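Local structure of Apc35852 (Geobacillus stearothermophilus, 1U9C) at residues Gly25-Glu30 with Pro59-Glu64. The protein is of unknown function but belongs to the DJ-1/PfpI family, whose members include chaperones, proteases and glyoxalase-like enzymes. Numbering follows the deposited sequence.
Sequences GLWLEE and PRSINE
L26 to L28 meet S61 where the loop ahead of helix 28-40 packs on the loop that follows strand 44-49. The fold is the alpha/beta sandwich of the DJ-1/PfpI family. The carbonyl O of L26 lies 3.4 Å from S61 OG. The L26 backbone is tied to P56 and D58, just before segment 59-64. W27 lays one indole face over S61. S61 CB sits 3.5 Å from the centroid of the five-membered ring, 16° off its normal, a CH-pi contact. CG of W27 is anti to the backbone N (chi1 -164°), which puts it beside the carbonyl carbon, and the indole then lies over S61 CB. The six-membered ring reaches on to R60, with CH2 3.7 Å from R60 CB. The amide of L28 donates to S61 OG, L28 N to OG 3.1 Å, with an almost straight N-H...O angle of 179°. The same hydroxyl donates to D58 O, so it is used both ways. L28 CB packs 3.7 Å from S61 O. E29 N is linked to S61 O through one water, which accepts from the amide at 2.9 Å and donates to the carbonyl at 2.7 Å. Further along, E30 OE1 takes a weak hydrogen bond from G97 N.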
loop_
_atom_site.group_PDB
_atom_site.type_symbol
_atom_site.label_atom_id
_atom_site.label_comp_id
_atom_site.label_asym_id
_atom_site.label_seq_id
_atom_site.Cartn_x
_atom_site.Cartn_y
_atom_site.Cartn_z
ATOM N N GLY A 25 5.546 -8.206 -8.952
ATOM C CA GLY A 25 4.810 -8.736 -7.778
ATOM C C GLY A 25 4.870 -7.722 -6.651
ATOM O O GLY A 25 4.972 -6.573 -6.899
ATOM N N LEU A 26 4.742 -8.218 -5.432
ATOM C CA LEU A 26 4.883 -7.411 -4.216
ATOM C C LEU A 26 6.322 -7.056 -3.996
ATOM O O LEU A 26 7.232 -7.881 -4.179
ATOM C CB LEU A 26 4.412 -8.260 -3.037
ATOM C CG LEU A 26 4.812 -7.762 -1.650
ATOM C CD1 LEU A 26 4.196 -6.455 -1.259
ATOM C CD2 LEU A 26 4.447 -8.863 -0.644
ATOM N N TRP A 27 6.588 -5.800 -3.628
ATOM C CA TRP A 27 7.915 -5.409 -3.207
ATOM C C TRP A 27 8.090 -5.826 -1.741
ATOM O O TRP A 27 7.510 -5.203 -0.858
ATOM C CB TRP A 27 8.154 -3.890 -3.330
ATOM C CG TRP A 27 9.577 -3.562 -3.279
ATOM C CD1 TRP A 27 10.339 -3.339 -2.153
ATOM C CD2 TRP A 27 10.477 -3.542 -4.379
ATOM N NE1 TRP A 27 11.660 -3.144 -2.513
ATOM C CE2 TRP A 27 11.753 -3.280 -3.868
ATOM C CE3 TRP A 27 10.315 -3.715 -5.758
ATOM C CZ2 TRP A 27 12.858 -3.187 -4.689
ATOM C CZ3 TRP A 27 11.429 -3.625 -6.565
ATOM C CH2 TRP A 27 12.647 -3.370 -6.043
ATOM N N LEU A 28 8.848 -6.873 -1.519
ATOM C CA LEU A 28 8.883 -7.558 -0.231
ATOM C C LEU A 28 9.033 -6.638 0.971
ATOM O O LEU A 28 8.243 -6.723 1.937
ATOM C CB LEU A 28 9.925 -8.676 -0.258
ATOM C CG LEU A 28 10.052 -9.415 1.063
ATOM C CD1 LEU A 28 8.768 -10.090 1.548
ATOM C CD2 LEU A 28 11.180 -10.434 0.893
ATOM N N GLU A 29 9.992 -5.729 0.960
ATOM C CA GLU A 29 10.269 -4.929 2.133
ATOM C C GLU A 29 9.055 -4.125 2.548
ATOM O O GLU A 29 8.891 -3.785 3.731
ATOM C CB GLU A 29 11.479 -3.970 1.859
ATOM C CG GLU A 29 11.762 -2.954 2.957
ATOM C CD GLU A 29 12.902 -2.020 2.687
ATOM O OE1 GLU A 29 13.399 -1.922 1.540
ATOM O OE2 GLU A 29 13.253 -1.342 3.687
ATOM N N GLU A 30 8.288 -3.671 1.581
ATOM C CA GLU A 30 7.139 -2.816 1.845
ATOM C C GLU A 30 6.032 -3.493 2.626
ATOM O O GLU A 30 5.202 -2.816 3.222
ATOM C CB GLU A 30 6.624 -2.217 0.556
ATOM C CG GLU A 30 7.626 -1.234 -0.070
ATOM C CD GLU A 30 7.286 -0.781 -1.423
ATOM O OE1 GLU A 30 6.225 -1.011 -1.915
ATOM O OE2 GLU A 30 8.242 -0.155 -2.014
ATOM N N PRO A 59 10.967 -9.761 -8.414
ATOM C CA PRO A 59 12.293 -10.329 -8.325
ATOM C C PRO A 59 13.356 -9.355 -7.930
ATOM O O PRO A 59 14.348 -9.784 -7.349
ATOM C CB PRO A 59 12.536 -10.874 -9.726
ATOM C CG PRO A 59 11.361 -10.650 -10.513
ATOM C CD PRO A 59 10.382 -9.931 -9.752
ATOM N N ARG A 60 13.187 -8.070 -8.164
ATOM C CA ARG A 60 14.207 -7.116 -7.741
ATOM C C ARG A 60 14.175 -6.862 -6.226
ATOM O O ARG A 60 15.016 -6.168 -5.681
ATOM C CB ARG A 60 14.056 -5.786 -8.525
ATOM C CG ARG A 60 14.395 -5.926 -10.009
ATOM C CD ARG A 60 15.885 -6.073 -10.262
ATOM N NE ARG A 60 16.720 -4.975 -9.748
ATOM C CZ ARG A 60 16.936 -3.810 -10.368
ATOM N NH1 ARG A 60 16.418 -3.556 -11.571
ATOM N NH2 ARG A 60 17.693 -2.897 -9.789
ATOM N N SER A 61 13.181 -7.434 -5.532
ATOM C CA SER A 61 12.957 -7.132 -4.121
ATOM C C SER A 61 13.310 -8.283 -3.162
ATOM O O SER A 61 13.195 -8.132 -1.949
ATOM C CB SER A 61 11.471 -6.793 -3.844
ATOM O OG SER A 61 10.609 -7.942 -3.778
ATOM N N ILE A 62 13.813 -9.380 -3.666
ATOM C CA ILE A 62 14.058 -10.578 -2.878
ATOM C C ILE A 62 15.510 -10.870 -2.594
ATOM O O ILE A 62 15.845 -11.885 -2.028
ATOM C CB ILE A 62 13.474 -11.813 -3.604
ATOM C CG1 ILE A 62 14.133 -12.096 -4.954
ATOM C CG2 ILE A 62 11.920 -11.704 -3.702
ATOM C CD1 ILE A 62 13.825 -13.474 -5.537
ATOM N N ASN A 63 16.422 -9.952 -2.927
ATOM C CA ASN A 63 17.836 -10.260 -2.867
ATOM C C ASN A 63 18.559 -9.955 -1.572
ATOM O O ASN A 63 19.667 -10.347 -1.449
ATOM C CB ASN A 63 18.610 -9.565 -3.992
ATOM C CG ASN A 63 18.326 -10.114 -5.337
ATOM O OD1 ASN A 63 17.847 -11.237 -5.494
ATOM N ND2 ASN A 63 18.848 -9.424 -6.332
ATOM N N GLU A 64 17.905 -9.164 -0.729
ATOM C CA GLU A 64 18.502 -8.735 0.545
ATOM C C GLU A 64 17.593 -8.887 1.737
ATOM O O GLU A 64 17.347 -7.974 2.503
ATOM C CB GLU A 64 19.016 -7.279 0.425
ATOM C CG GLU A 64 20.037 -7.014 -0.648
ATOM C CD GLU A 64 21.259 -7.858 -0.493
ATOM O OE1 GLU A 64 21.558 -8.357 0.634
ATOM O OE2 GLU A 64 22.073 -8.062 -1.434
HETATM O O HOH W 1 12.382 -5.928 -0.605
#